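Local atomic coordinates of N-acetylmuramoyl-L-alanine amidase amiD (Escherichia coli, PDB entry 3D2Y), a protein that hydrolyses, as a zinc-dependent amidase, the bond between N-acetylmuramoyl residues and L-amino acids in certain cell-wall glycopeptides. Residues 33-38 against 102-107; 54-59 against 80-85; 117-122 against 162-167; 60-65 against 123-128. One frame throughout, in Å; residues are numbered along the deposited sequence.

How the interactions relate
Strand 31-36 supplies the first segment, and its pairing with 100-105 in interaction 1 closes a long loop within the mixed sheet. Interaction 2 is nested inside that loop: 54-59 leads into strand 57-59, the other neighbour of 100-105, and meets the 80-85 loop, whose H84 returns to the zinc ligand H35. Interaction 4 starts just after strand 57-59 and ties the 60-65 loop to the start of helix 124-141, so it crosses interactions 1 and 2. Interaction 3, joining 117-122 to 162-167, opens after interactions 1 and 2 have closed and crosses interaction 4; F122, F166 and P167 meet I127 of the helix.

Interaction 1: 33-38 against 102-107; sequences VIHYTA and GIELEN
Strands 33-36 and 102-105 run parallel, their axes 4.4 Å apart at closest approach and 26° askew, with V33 level with G102 and Y36 with L105. The first ladder bond is almost straight: I103 N donates to V33 O over 3.0 Å at an N-H...O angle of 173°. H35 N then donates to I103 O over 2.9 Å, more bent, though nearly along the C=O axis. L105 N to H35 O and T37 N to L105 O continue the ladder, each donor standing above the carbonyl plane of its acceptor. Beyond the strands, two weak bonds, N107 N to T37 OG1 and A38 N to N107 O, extend the pairing; T37 OG1 has a further partner in D39 O.

On one face of the sheet I34 CG2 packs against L105 CD1 at 3.6 Å. On the other, E104 is bent by its torsion about CB-CG (chi2 -101°), carrying its carboxylate obliquely against H35, with OE2 3.0 Å from H35 CB. The second oxygen, OE1, comes 3.3 Å from T37 CG2. I103 O lies in plane at the edge of the H35 ring, and H35 NE2 is hydrogen-bonded to H84 ND1.

This level pairing sets the proton acceptor E104 beside the zinc ligand H35, near the ligands H151 and D161. Buried, with carbons of H35 and T37 against its oxygens, the carboxylate would probably gain proton affinity, while a bound zinc would tend to lower it.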
loop_
_atom_site.group_PDB
_atom_site.type_symbol
_atom_site.label_atom_id
_atom_site.label_comp_id
_atom_site.label_asym_id
_atom_site.label_seq_id
_atom_site.Cartn_x
_atom_site.Cartn_y
_atom_site.Cartn_z
ATOM N N VAL A 33 2.060 -3.952 0.831
ATOM C CA VAL A 33 2.329 -2.913 -0.166
ATOM C C VAL A 33 1.976 -3.350 -1.635
ATOM O O VAL A 33 2.466 -4.358 -2.117
ATOM C CB VAL A 33 3.814 -2.447 -0.148
ATOM C CG1 VAL A 33 4.023 -1.328 -1.156
ATOM C CG2 VAL A 33 4.235 -1.960 1.247
ATOM N N ILE A 34 1.161 -2.548 -2.320
ATOM C CA ILE A 34 0.779 -2.832 -3.711
ATOM C C ILE A 34 1.638 -2.036 -4.704
ATOM O O ILE A 34 1.814 -0.825 -4.546
ATOM C CB ILE A 34 -0.735 -2.553 -3.966
ATOM C CG1 ILE A 34 -1.582 -3.235 -2.886
ATOM C CG2 ILE A 34 -1.153 -3.094 -5.301
ATOM C CD1 ILE A 34 -1.429 -4.787 -2.843
ATOM N N HIS A 35 2.153 -2.731 -5.718
ATOM C CA HIS A 35 3.001 -2.127 -6.767
ATOM C C HIS A 35 2.440 -2.431 -8.134
ATOM O O HIS A 35 1.696 -3.428 -8.270
ATOM C CB HIS A 35 4.418 -2.768 -6.759
ATOM C CG HIS A 35 5.168 -2.623 -5.465
ATOM N ND1 HIS A 35 6.075 -1.607 -5.250
ATOM C CD2 HIS A 35 5.176 -3.389 -4.348
ATOM C CE1 HIS A 35 6.581 -1.732 -4.037
ATOM N NE2 HIS A 35 6.039 -2.795 -3.460
ATOM N N TYR A 36 2.824 -1.651 -9.145
ATOM C CA TYR A 36 2.830 -2.161 -10.541
ATOM C C TYR A 36 4.264 -2.325 -11.064
ATOM O O TYR A 36 5.212 -1.702 -10.556
ATOM C CB TYR A 36 1.955 -1.362 -11.561
ATOM C CG TYR A 36 2.252 0.123 -11.672
ATOM C CD1 TYR A 36 3.543 0.605 -11.971
ATOM C CD2 TYR A 36 1.234 1.073 -11.459
ATOM C CE1 TYR A 36 3.804 1.974 -12.016
ATOM C CE2 TYR A 36 1.489 2.458 -11.548
ATOM C CZ TYR A 36 2.783 2.898 -11.807
ATOM O OH TYR A 36 3.075 4.262 -11.876
ATOM N N THR A 37 4.399 -3.107 -12.129
ATOM C CA THR A 37 5.721 -3.505 -12.631
ATOM C C THR A 37 6.275 -2.487 -13.613
ATOM O O THR A 37 7.487 -2.356 -13.765
ATOM C CB THR A 37 5.675 -4.887 -13.343
ATOM O OG1 THR A 37 4.822 -4.882 -14.506
ATOM C CG2 THR A 37 5.221 -5.951 -12.439
ATOM N N ALA A 38 5.364 -1.777 -14.266
ATOM C CA ALA A 38 5.689 -0.977 -15.464
ATOM C C ALA A 38 6.469 -1.733 -16.517
ATOM O O ALA A 38 7.393 -1.181 -17.100
ATOM C CB ALA A 38 6.429 0.352 -15.077
ATOM N N GLY A 102 5.243 -7.511 -0.212
ATOM C CA GLY A 102 5.144 -6.686 -1.419
ATOM C C GLY A 102 4.505 -7.534 -2.489
ATOM O O GLY A 102 4.911 -8.673 -2.709
ATOM N N ILE A 103 3.441 -7.007 -3.072
ATOM C CA ILE A 103 2.786 -7.622 -4.237
ATOM C C ILE A 103 2.976 -6.748 -5.451
ATOM O O ILE A 103 2.546 -5.574 -5.460
ATOM C CB ILE A 103 1.291 -7.900 -3.989
ATOM C CG1 ILE A 103 1.157 -8.918 -2.850
ATOM C CG2 ILE A 103 0.618 -8.460 -5.278
ATOM C CD1 ILE A 103 -0.246 -9.068 -2.372
ATOM N N GLU A 104 3.558 -7.336 -6.494
ATOM C CA GLU A 104 3.732 -6.650 -7.781
ATOM C C GLU A 104 2.681 -7.148 -8.787
ATOM O O GLU A 104 2.473 -8.362 -8.954
ATOM C CB GLU A 104 5.136 -6.907 -8.328
ATOM C CG GLU A 104 6.247 -6.130 -7.600
ATOM C CD GLU A 104 6.680 -4.932 -8.384
ATOM O OE1 GLU A 104 6.715 -5.030 -9.615
ATOM O OE2 GLU A 104 7.034 -3.905 -7.802
ATOM N N LEU A 105 2.044 -6.180 -9.431
ATOM C CA LEU A 105 0.975 -6.347 -10.421
ATOM C C LEU A 105 1.502 -5.937 -11.794
ATOM O O LEU A 105 1.943 -4.799 -12.000
ATOM C CB LEU A 105 -0.230 -5.502 -10.026
ATOM C CG LEU A 105 -0.802 -5.614 -8.600
ATOM C CD1 LEU A 105 -2.034 -4.712 -8.428
ATOM C CD2 LEU A 105 -1.195 -7.055 -8.331
ATOM N N GLU A 106 1.459 -6.876 -12.723
ATOM C CA GLU A 106 1.902 -6.588 -14.084
ATOM C C GLU A 106 0.930 -5.562 -14.647
ATOM O O GLU A 106 -0.249 -5.851 -14.841
ATOM C CB GLU A 106 1.928 -7.825 -14.965
ATOM C CG GLU A 106 2.363 -7.523 -16.422
ATOM C CD GLU A 106 1.958 -8.590 -17.464
ATOM O OE1 GLU A 106 2.072 -8.279 -18.659
ATOM O OE2 GLU A 106 1.557 -9.712 -17.103
ATOM N N ASN A 107 1.434 -4.366 -14.892
ATOM C CA ASN A 107 0.600 -3.281 -15.403
ATOM C C ASN A 107 1.585 -2.242 -15.920
ATOM O O ASN A 107 2.651 -2.087 -15.334
ATOM C CB ASN A 107 -0.306 -2.744 -14.267
ATOM C CG ASN A 107 -1.038 -1.449 -14.658
ATOM O OD1 ASN A 107 -0.463 -0.343 -14.584
ATOM N ND2 ASN A 107 -2.305 -1.578 -15.101
#

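Interaction 2: 54-59 against 80-85; sequences SSHYLV and ELAWHA
In the zinc amidase fold shared with peptidoglycan recognition proteins, the 80-85 loop here crosses the residues leading into strand 57-59, the touching parts running 123° apart. At E80 the backbone does the work: its O accepts from H56 NE2 over 2.8 Å, the donor lying in the carbonyl plane and the oxygen in the imidazole plane. A82 comes next, its CB laid over one face of the H56 ring, 3.7 Å from the centroid, in a CH-pi contact. Because H56 ND1 pairs with G102 N on strand 100-105, the ring bridges loop and sheet, and an alanine here would probably loosen that link by losing both ring hydrogen bonds and the face on which A82 rests.

W83 is gripped twice by S54. W83 N donates to S54 OG over 3.0 Å, the hydroxyl sitting between its own backbone N and carbonyl carbon (chi1 67°), and S54 N donates to W83 O over 3.0 Å from above the carbonyl plane. The W83 side chain extends from the contact and packs on a basic side chain of the bound peptide. H84 also turns to the zinc ligand H35, and its CB stands 3.1 Å from S54 O.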
loop_
_atom_site.group_PDB
_atom_site.type_symbol
_atom_site.label_atom_id
_atom_site.label_comp_id
_atom_site.label_asym_id
_atom_site.label_seq_id
_atom_site.Cartn_x
_atom_site.Cartn_y
_atom_site.Cartn_z
ATOM N N SER A 54 13.263 -7.123 -5.572
ATOM C CA SER A 54 12.370 -8.280 -5.596
ATOM C C SER A 54 11.001 -7.958 -4.972
ATOM O O SER A 54 10.788 -6.881 -4.396
ATOM C CB SER A 54 12.993 -9.465 -4.856
ATOM O OG SER A 54 13.101 -9.167 -3.454
ATOM N N SER A 55 10.063 -8.886 -5.093
ATOM C CA SER A 55 8.802 -8.787 -4.346
ATOM C C SER A 55 8.406 -10.193 -3.950
ATOM O O SER A 55 8.916 -11.175 -4.521
ATOM C CB SER A 55 7.697 -8.136 -5.188
ATOM O OG SER A 55 7.451 -8.908 -6.362
ATOM N N HIS A 56 7.484 -10.311 -2.998
ATOM C CA HIS A 56 7.005 -11.643 -2.589
ATOM C C HIS A 56 6.105 -12.287 -3.611
ATOM O O HIS A 56 6.219 -13.480 -3.860
ATOM C CB HIS A 56 6.299 -11.589 -1.258
ATOM C CG HIS A 56 7.150 -11.063 -0.156
ATOM N ND1 HIS A 56 7.233 -9.718 0.166
ATOM C CD2 HIS A 56 7.966 -11.712 0.713
ATOM C CE1 HIS A 56 8.067 -9.567 1.178
ATOM N NE2 HIS A 56 8.528 -10.762 1.530
ATOM N N TYR A 57 5.237 -11.482 -4.237
ATOM C CA TYR A 57 4.341 -11.991 -5.264
ATOM C C TYR A 57 4.379 -11.151 -6.550
ATOM O O TYR A 57 4.639 -9.936 -6.548
ATOM C CB TYR A 57 2.917 -12.082 -4.707
ATOM C CG TYR A 57 2.785 -12.926 -3.473
ATOM C CD1 TYR A 57 2.599 -14.306 -3.584
ATOM C CD2 TYR A 57 2.834 -12.358 -2.208
ATOM C CE1 TYR A 57 2.469 -15.102 -2.456
ATOM C CE2 TYR A 57 2.716 -13.149 -1.049
ATOM C CZ TYR A 57 2.536 -14.525 -1.208
ATOM O OH TYR A 57 2.390 -15.395 -0.170
ATOM N N LEU A 58 4.201 -11.848 -7.654
ATOM C CA LEU A 58 4.033 -11.227 -8.961
ATOM C C LEU A 58 2.747 -11.768 -9.629
ATOM O O LEU A 58 2.637 -12.990 -9.900
ATOM C CB LEU A 58 5.273 -11.480 -9.845
ATOM C CG LEU A 58 5.256 -11.015 -11.321
ATOM C CD1 LEU A 58 5.118 -9.475 -11.480
ATOM C CD2 LEU A 58 6.540 -11.480 -12.006
ATOM N N VAL A 59 1.782 -10.868 -9.865
ATOM C CA VAL A 59 0.489 -11.236 -10.449
ATOM C C VAL A 59 0.465 -10.825 -11.936
ATOM O O VAL A 59 0.576 -9.640 -12.224
ATOM C CB VAL A 59 -0.713 -10.571 -9.719
ATOM C CG1 VAL A 59 -2.043 -11.226 -10.222
ATOM C CG2 VAL A 59 -0.569 -10.754 -8.149
ATOM N N GLU A 80 10.743 -13.921 4.928
ATOM C CA GLU A 80 11.905 -13.143 4.545
ATOM C C GLU A 80 11.464 -11.818 3.954
ATOM O O GLU A 80 10.372 -11.716 3.406
ATOM C CB GLU A 80 12.754 -13.921 3.539
ATOM C CG GLU A 80 13.549 -15.074 4.167
ATOM C CD GLU A 80 14.675 -15.475 3.290
ATOM O OE1 GLU A 80 15.837 -15.353 3.743
ATOM O OE2 GLU A 80 14.404 -15.880 2.140
ATOM N N LEU A 81 12.301 -10.797 4.075
ATOM C CA LEU A 81 12.030 -9.549 3.363
ATOM C C LEU A 81 12.442 -9.595 1.894
ATOM O O LEU A 81 13.429 -10.264 1.503
ATOM C CB LEU A 81 12.674 -8.350 4.089
ATOM C CG LEU A 81 14.182 -8.197 4.190
ATOM C CD1 LEU A 81 14.681 -7.623 2.875
ATOM C CD2 LEU A 81 14.521 -7.267 5.332
ATOM N N ALA A 82 11.671 -8.866 1.088
ATOM C CA ALA A 82 11.932 -8.685 -0.328
ATOM C C ALA A 82 12.362 -7.230 -0.482
ATOM O O ALA A 82 12.041 -6.418 0.377
ATOM C CB ALA A 82 10.652 -8.985 -1.131
ATOM N N TRP A 83 13.120 -6.915 -1.542
ATOM C CA TRP A 83 13.610 -5.563 -1.859
ATOM C C TRP A 83 12.634 -4.806 -2.783
ATOM O O TRP A 83 12.908 -4.595 -3.975
ATOM C CB TRP A 83 15.019 -5.646 -2.463
ATOM C CG TRP A 83 16.138 -5.788 -1.440
ATOM C CD1 TRP A 83 16.015 -5.957 -0.098
ATOM C CD2 TRP A 83 17.550 -5.788 -1.723
ATOM N NE1 TRP A 83 17.262 -6.035 0.485
ATOM C CE2 TRP A 83 18.221 -5.951 -0.504
ATOM C CE3 TRP A 83 18.305 -5.693 -2.912
ATOM C CZ2 TRP A 83 19.638 -5.965 -0.417
ATOM C CZ3 TRP A 83 19.686 -5.690 -2.827
ATOM C CH2 TRP A 83 20.343 -5.845 -1.597
ATOM N N HIS A 84 11.459 -4.442 -2.219
ATOM C CA HIS A 84 10.332 -3.812 -2.948
ATOM C C HIS A 84 9.959 -2.369 -2.541
ATOM O O HIS A 84 9.515 -1.578 -3.363
ATOM C CB HIS A 84 9.063 -4.709 -2.918
ATOM C CG HIS A 84 8.432 -4.800 -1.556
ATOM N ND1 HIS A 84 7.392 -3.980 -1.175
ATOM C CD2 HIS A 84 8.744 -5.543 -0.466
ATOM C CE1 HIS A 84 7.065 -4.237 0.084
ATOM N NE2 HIS A 84 7.877 -5.174 0.540
ATOM N N ALA A 85 10.096 -2.035 -1.260
ATOM C CA ALA A 85 9.687 -0.710 -0.724
ATOM C C ALA A 85 10.751 0.378 -0.903
ATOM O O ALA A 85 10.426 1.572 -1.101
ATOM C CB ALA A 85 9.320 -0.824 0.772
#

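Interaction 3: 117-122 against 162-167; sequences KYFAPF and PGPLFP
P164 lies over the centre of one face of the F119 ring in a CH-pi contact, P164 CD 3.3 Å from the centroid and only 4° off the ring normal. F122 receives the edge of F166 on one face, a T-shaped pair with centroids 5.1 Å apart and planes at 86°. P167 CD lies over one face of the F166 ring, toward its rim. At the F122 edge, in plane, P162 O comes 3.2 Å from CZ. F119 and F122 pack against a type I beta turn, G163 to F166, closed by F166 N donating to G163 O over 3.2 Å.

The turn follows the zinc ligand D161, joined to P162 by a cis peptide bond. G163, with positive phi (88°), passes so near F119 CD1 that a CB would clash. L165, second corner residue of the turn, extends toward the 117-122 segment; its CD1 reaches F119 O at 3.3 Å and packs on F119 CB and P121 CD. The contact thus joins the end of the 110-119 hairpin to the loop before helix 168-173; F119 also touches Y36, a substrate-binding residue. A water bridges the two segments, accepting from F122 N at 2.8 Å and donating to L165 O at 2.7 Å.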
loop_
_atom_site.group_PDB
_atom_site.type_symbol
_atom_site.label_atom_id
_atom_site.label_comp_id
_atom_site.label_asym_id
_atom_site.label_seq_id
_atom_site.Cartn_x
_atom_site.Cartn_y
_atom_site.Cartn_z
ATOM N N LYS A 117 0.312 12.698 -18.404
ATOM C CA LYS A 117 0.635 11.406 -17.825
ATOM C C LYS A 117 -0.666 10.583 -17.738
ATOM O O LYS A 117 -1.579 10.939 -16.982
ATOM C CB LYS A 117 1.262 11.626 -16.451
ATOM C CG LYS A 117 2.414 10.717 -16.164
ATOM C CD LYS A 117 2.787 10.700 -14.692
ATOM C CE LYS A 117 4.209 11.197 -14.481
ATOM N NZ LYS A 117 4.856 10.649 -13.250
ATOM N N TYR A 118 -0.766 9.523 -18.555
ATOM C CA TYR A 118 -1.972 8.698 -18.636
ATOM C C TYR A 118 -1.615 7.364 -18.009
ATOM O O TYR A 118 -0.572 6.796 -18.337
ATOM C CB TYR A 118 -2.410 8.455 -20.093
ATOM C CG TYR A 118 -3.324 9.498 -20.745
ATOM C CD1 TYR A 118 -4.720 9.447 -20.597
ATOM C CD2 TYR A 118 -2.791 10.509 -21.551
ATOM C CE1 TYR A 118 -5.558 10.408 -21.223
ATOM C CE2 TYR A 118 -3.609 11.463 -22.176
ATOM C CZ TYR A 118 -4.987 11.413 -22.013
ATOM O OH TYR A 118 -5.765 12.381 -22.646
ATOM N N PHE A 119 -2.460 6.861 -17.110
ATOM C CA PHE A 119 -2.202 5.575 -16.453
ATOM C C PHE A 119 -2.977 4.456 -17.168
ATOM O O PHE A 119 -3.879 4.752 -17.925
ATOM C CB PHE A 119 -2.583 5.645 -14.970
ATOM C CG PHE A 119 -1.591 6.393 -14.112
ATOM C CD1 PHE A 119 -0.605 5.716 -13.396
ATOM C CD2 PHE A 119 -1.665 7.781 -13.972
ATOM C CE1 PHE A 119 0.302 6.399 -12.569
ATOM C CE2 PHE A 119 -0.756 8.472 -13.173
ATOM C CZ PHE A 119 0.202 7.797 -12.440
ATOM N N ALA A 120 -2.634 3.192 -16.906
ATOM C CA ALA A 120 -3.240 2.029 -17.593
ATOM C C ALA A 120 -4.268 1.370 -16.683
ATOM O O ALA A 120 -3.988 1.158 -15.512
ATOM C CB ALA A 120 -2.161 1.034 -17.905
ATOM N N PRO A 121 -5.466 1.054 -17.201
ATOM C CA PRO A 121 -6.469 0.380 -16.375
ATOM C C PRO A 121 -6.009 -1.008 -15.909
ATOM O O PRO A 121 -5.243 -1.676 -16.599
ATOM C CB PRO A 121 -7.673 0.266 -17.336
ATOM C CG PRO A 121 -7.455 1.379 -18.323
ATOM C CD PRO A 121 -5.981 1.356 -18.552
ATOM N N PHE A 122 -6.476 -1.442 -14.741
ATOM C CA PHE A 122 -6.173 -2.799 -14.285
ATOM C C PHE A 122 -7.177 -3.829 -14.811
ATOM O O PHE A 122 -8.418 -3.688 -14.636
ATOM C CB PHE A 122 -6.115 -2.822 -12.761
ATOM C CG PHE A 122 -4.907 -2.082 -12.193
ATOM C CD1 PHE A 122 -4.919 -0.690 -12.080
ATOM C CD2 PHE A 122 -3.751 -2.775 -11.849
ATOM C CE1 PHE A 122 -3.809 0.043 -11.571
ATOM C CE2 PHE A 122 -2.627 -2.072 -11.369
ATOM C CZ PHE A 122 -2.671 -0.645 -11.236
ATOM N N PRO A 162 0.557 1.951 -7.024
ATOM C CA PRO A 162 -0.039 1.508 -8.300
ATOM C C PRO A 162 -0.933 2.508 -9.034
ATOM O O PRO A 162 -1.575 2.125 -9.998
ATOM C CB PRO A 162 -0.893 0.310 -7.879
ATOM C CG PRO A 162 -1.381 0.726 -6.520
ATOM C CD PRO A 162 -0.266 1.524 -5.886
ATOM N N GLY A 163 -0.994 3.756 -8.563
ATOM C CA GLY A 163 -1.591 4.816 -9.357
ATOM C C GLY A 163 -3.088 5.004 -9.213
ATOM O O GLY A 163 -3.792 4.212 -8.555
ATOM N N PRO A 164 -3.605 6.079 -9.832
ATOM C CA PRO A 164 -4.984 6.526 -9.620
ATOM C C PRO A 164 -6.052 5.626 -10.287
ATOM O O PRO A 164 -7.252 5.796 -10.014
ATOM C CB PRO A 164 -4.960 7.937 -10.194
ATOM C CG PRO A 164 -3.978 7.795 -11.374
ATOM C CD PRO A 164 -2.869 6.945 -10.759
ATOM N N LEU A 165 -5.638 4.674 -11.139
ATOM C CA LEU A 165 -6.590 3.733 -11.769
ATOM C C LEU A 165 -6.717 2.430 -10.954
ATOM O O LEU A 165 -7.579 1.581 -11.230
ATOM C CB LEU A 165 -6.228 3.471 -13.235
ATOM C CG LEU A 165 -6.437 4.681 -14.189
ATOM C CD1 LEU A 165 -6.224 4.268 -15.590
ATOM C CD2 LEU A 165 -7.838 5.276 -14.075
ATOM N N PHE A 166 -5.884 2.300 -9.934
ATOM C CA PHE A 166 -5.977 1.158 -9.019
ATOM C C PHE A 166 -7.270 1.203 -8.190
ATOM O O PHE A 166 -7.527 2.213 -7.535
ATOM C CB PHE A 166 -4.747 1.007 -8.089
ATOM C CG PHE A 166 -4.759 -0.288 -7.345
ATOM C CD1 PHE A 166 -5.160 -0.341 -6.011
ATOM C CD2 PHE A 166 -4.466 -1.480 -8.016
ATOM C CE1 PHE A 166 -5.230 -1.610 -5.342
ATOM C CE2 PHE A 166 -4.531 -2.701 -7.384
ATOM C CZ PHE A 166 -4.902 -2.764 -6.024
ATOM N N PRO A 167 -8.085 0.110 -8.225
ATOM C CA PRO A 167 -9.429 0.154 -7.619
ATOM C C PRO A 167 -9.500 -0.071 -6.088
ATOM O O PRO A 167 -9.998 -1.100 -5.635
ATOM C CB PRO A 167 -10.192 -0.928 -8.419
ATOM C CG PRO A 167 -9.124 -1.955 -8.765
ATOM C CD PRO A 167 -7.812 -1.192 -8.884
HETATM O O HOH W 1 -8.430 0.099 -13.372
#

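Interaction 4: 60-65 against 123-128; sequences PAVPPR and EPAQIQ
One direct hydrogen bond links the 60-65 loop to the first turn of helix 124-141: Q126 NE2 donates to P60 O over 3.0 Å, weakly, with an N-H...O angle of 132°. The glutamine reaches it by an extended chain, CG anti to the backbone N (chi1 -179°) and chi2 172°. The same nitrogen has a stronger partner in E106 O and a weak one in V59 O, so three carbonyls converge on it. A leucine here, lacking the amide that the three carbonyls share, would probably weaken the tie between helix, sheet and loop.

Close carbon-to-carbonyl contacts form a second group. A61 O lies against the flank of the helix start, 3.1 Å from E123 CB and 3.3 Å from Q126 CB. E123 holds the N-cap position, and its own O accepts weak bonds from Q126 N and I127 N.

Apolar packing completes the contact. V62 straddles the helix start, CG1 4.0 Å from A125 CB and CG2 4.0 Å from E123 CG, the V62 and E123 side chains crossing at about a right angle. P63 CD rests 4.3 Å from A125 CB.

The chemistry points to one amide shared among backbone acceptors, with A61 N held separately by E106 OE2. Positive character at the helix N terminus would probably also stabilise A61 O, which lies beside it.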
loop_
_atom_site.group_PDB
_atom_site.type_symbol
_atom_site.label_atom_id
_atom_site.label_comp_id
_atom_site.label_asym_id
_atom_site.label_seq_id
_atom_site.Cartn_x
_atom_site.Cartn_y
_atom_site.Cartn_z
ATOM N N PRO A 60 0.325 -11.800 -12.874
ATOM C CA PRO A 60 0.224 -11.367 -14.280
ATOM C C PRO A 60 -1.013 -10.465 -14.507
ATOM O O PRO A 60 -1.947 -10.465 -13.716
ATOM C CB PRO A 60 0.067 -12.697 -15.050
ATOM C CG PRO A 60 0.522 -13.750 -14.165
ATOM C CD PRO A 60 0.205 -13.263 -12.759
ATOM N N ALA A 61 -1.033 -9.764 -15.619
ATOM C CA ALA A 61 -2.180 -8.930 -15.997
ATOM C C ALA A 61 -3.443 -9.764 -16.135
ATOM O O ALA A 61 -4.517 -9.316 -15.757
ATOM C CB ALA A 61 -1.900 -8.232 -17.315
ATOM N N VAL A 62 -3.316 -10.939 -16.753
ATOM C CA VAL A 62 -4.401 -11.901 -16.824
ATOM C C VAL A 62 -3.730 -13.216 -16.455
ATOM O O VAL A 62 -3.105 -13.860 -17.303
ATOM C CB VAL A 62 -5.095 -11.927 -18.205
ATOM C CG1 VAL A 62 -6.274 -12.961 -18.188
ATOM C CG2 VAL A 62 -5.607 -10.481 -18.548
ATOM N N PRO A 63 -3.837 -13.615 -15.177
ATOM C CA PRO A 63 -3.212 -14.850 -14.729
ATOM C C PRO A 63 -3.802 -16.059 -15.460
ATOM O O PRO A 63 -5.024 -16.091 -15.729
ATOM C CB PRO A 63 -3.556 -14.905 -13.229
ATOM C CG PRO A 63 -3.878 -13.484 -12.852
ATOM C CD PRO A 63 -4.544 -12.927 -14.082
ATOM N N PRO A 64 -2.923 -16.996 -15.872
ATOM C CA PRO A 64 -3.331 -18.257 -16.486
ATOM C C PRO A 64 -4.078 -19.019 -15.396
ATOM O O PRO A 64 -3.784 -18.840 -14.202
ATOM C CB PRO A 64 -2.003 -18.930 -16.782
ATOM C CG PRO A 64 -1.019 -18.293 -15.806
ATOM C CD PRO A 64 -1.459 -16.892 -15.709
ATOM N N ARG A 65 -5.009 -19.869 -15.802
ATOM C CA ARG A 65 -5.781 -20.670 -14.848
ATOM C C ARG A 65 -5.556 -22.189 -14.969
ATOM O O ARG A 65 -5.499 -22.749 -16.064
ATOM C CB ARG A 65 -7.261 -20.283 -14.891
ATOM C CG ARG A 65 -7.449 -18.771 -14.940
ATOM C CD ARG A 65 -8.887 -18.383 -14.946
ATOM N NE ARG A 65 -9.391 -18.382 -13.589
ATOM C CZ ARG A 65 -10.647 -18.116 -13.252
ATOM N NH1 ARG A 65 -11.548 -17.804 -14.187
ATOM N NH2 ARG A 65 -10.995 -18.165 -11.969
ATOM N N GLU A 123 -6.646 -4.876 -15.457
ATOM C CA GLU A 123 -7.443 -5.986 -15.907
ATOM C C GLU A 123 -8.295 -6.514 -14.767
ATOM O O GLU A 123 -7.802 -6.786 -13.680
ATOM C CB GLU A 123 -6.564 -7.101 -16.504
ATOM C CG GLU A 123 -5.357 -6.629 -17.329
ATOM C CD GLU A 123 -5.689 -5.806 -18.586
ATOM O OE1 GLU A 123 -6.879 -5.723 -19.009
ATOM O OE2 GLU A 123 -4.713 -5.255 -19.166
ATOM N N PRO A 124 -9.623 -6.576 -14.970
ATOM C CA PRO A 124 -10.409 -7.184 -13.889
ATOM C C PRO A 124 -9.971 -8.624 -13.463
ATOM O O PRO A 124 -10.126 -8.974 -12.289
ATOM C CB PRO A 124 -11.855 -7.176 -14.419
ATOM C CG PRO A 124 -11.807 -6.532 -15.811
ATOM C CD PRO A 124 -10.436 -5.986 -16.053
ATOM N N ALA A 125 -9.419 -9.432 -14.378
ATOM C CA ALA A 125 -8.957 -10.802 -14.024
ATOM C C ALA A 125 -7.854 -10.714 -12.928
ATOM O O ALA A 125 -7.811 -11.508 -11.972
ATOM C CB ALA A 125 -8.434 -11.492 -15.193
ATOM N N GLN A 126 -6.974 -9.733 -13.084
ATOM C CA GLN A 126 -5.888 -9.489 -12.122
ATOM C C GLN A 126 -6.418 -9.121 -10.749
ATOM O O GLN A 126 -5.981 -9.680 -9.737
ATOM C CB GLN A 126 -4.970 -8.389 -12.647
ATOM C CG GLN A 126 -3.767 -8.032 -11.745
ATOM C CD GLN A 126 -2.812 -7.079 -12.423
ATOM O OE1 GLN A 126 -3.119 -5.883 -12.630
ATOM N NE2 GLN A 126 -1.647 -7.603 -12.808
ATOM N N ILE A 127 -7.361 -8.190 -10.710
ATOM C CA ILE A 127 -7.958 -7.785 -9.422
ATOM C C ILE A 127 -8.643 -9.012 -8.789
ATOM O O ILE A 127 -8.518 -9.286 -7.574
ATOM C CB ILE A 127 -8.971 -6.617 -9.674
ATOM C CG1 ILE A 127 -8.263 -5.388 -10.335
ATOM C CG2 ILE A 127 -9.721 -6.246 -8.404
ATOM C CD1 ILE A 127 -7.042 -4.827 -9.538
ATOM N N GLN A 128 -9.320 -9.799 -9.625
ATOM C CA GLN A 128 -10.034 -10.972 -9.120
ATOM C C GLN A 128 -9.084 -12.004 -8.462
ATOM O O GLN A 128 -9.439 -12.673 -7.473
ATOM C CB GLN A 128 -10.884 -11.618 -10.250
ATOM C CG GLN A 128 -12.244 -10.903 -10.580
ATOM C CD GLN A 128 -12.989 -10.351 -9.346
ATOM O OE1 GLN A 128 -13.044 -9.134 -9.129
ATOM N NE2 GLN A 128 -13.551 -11.240 -8.541
#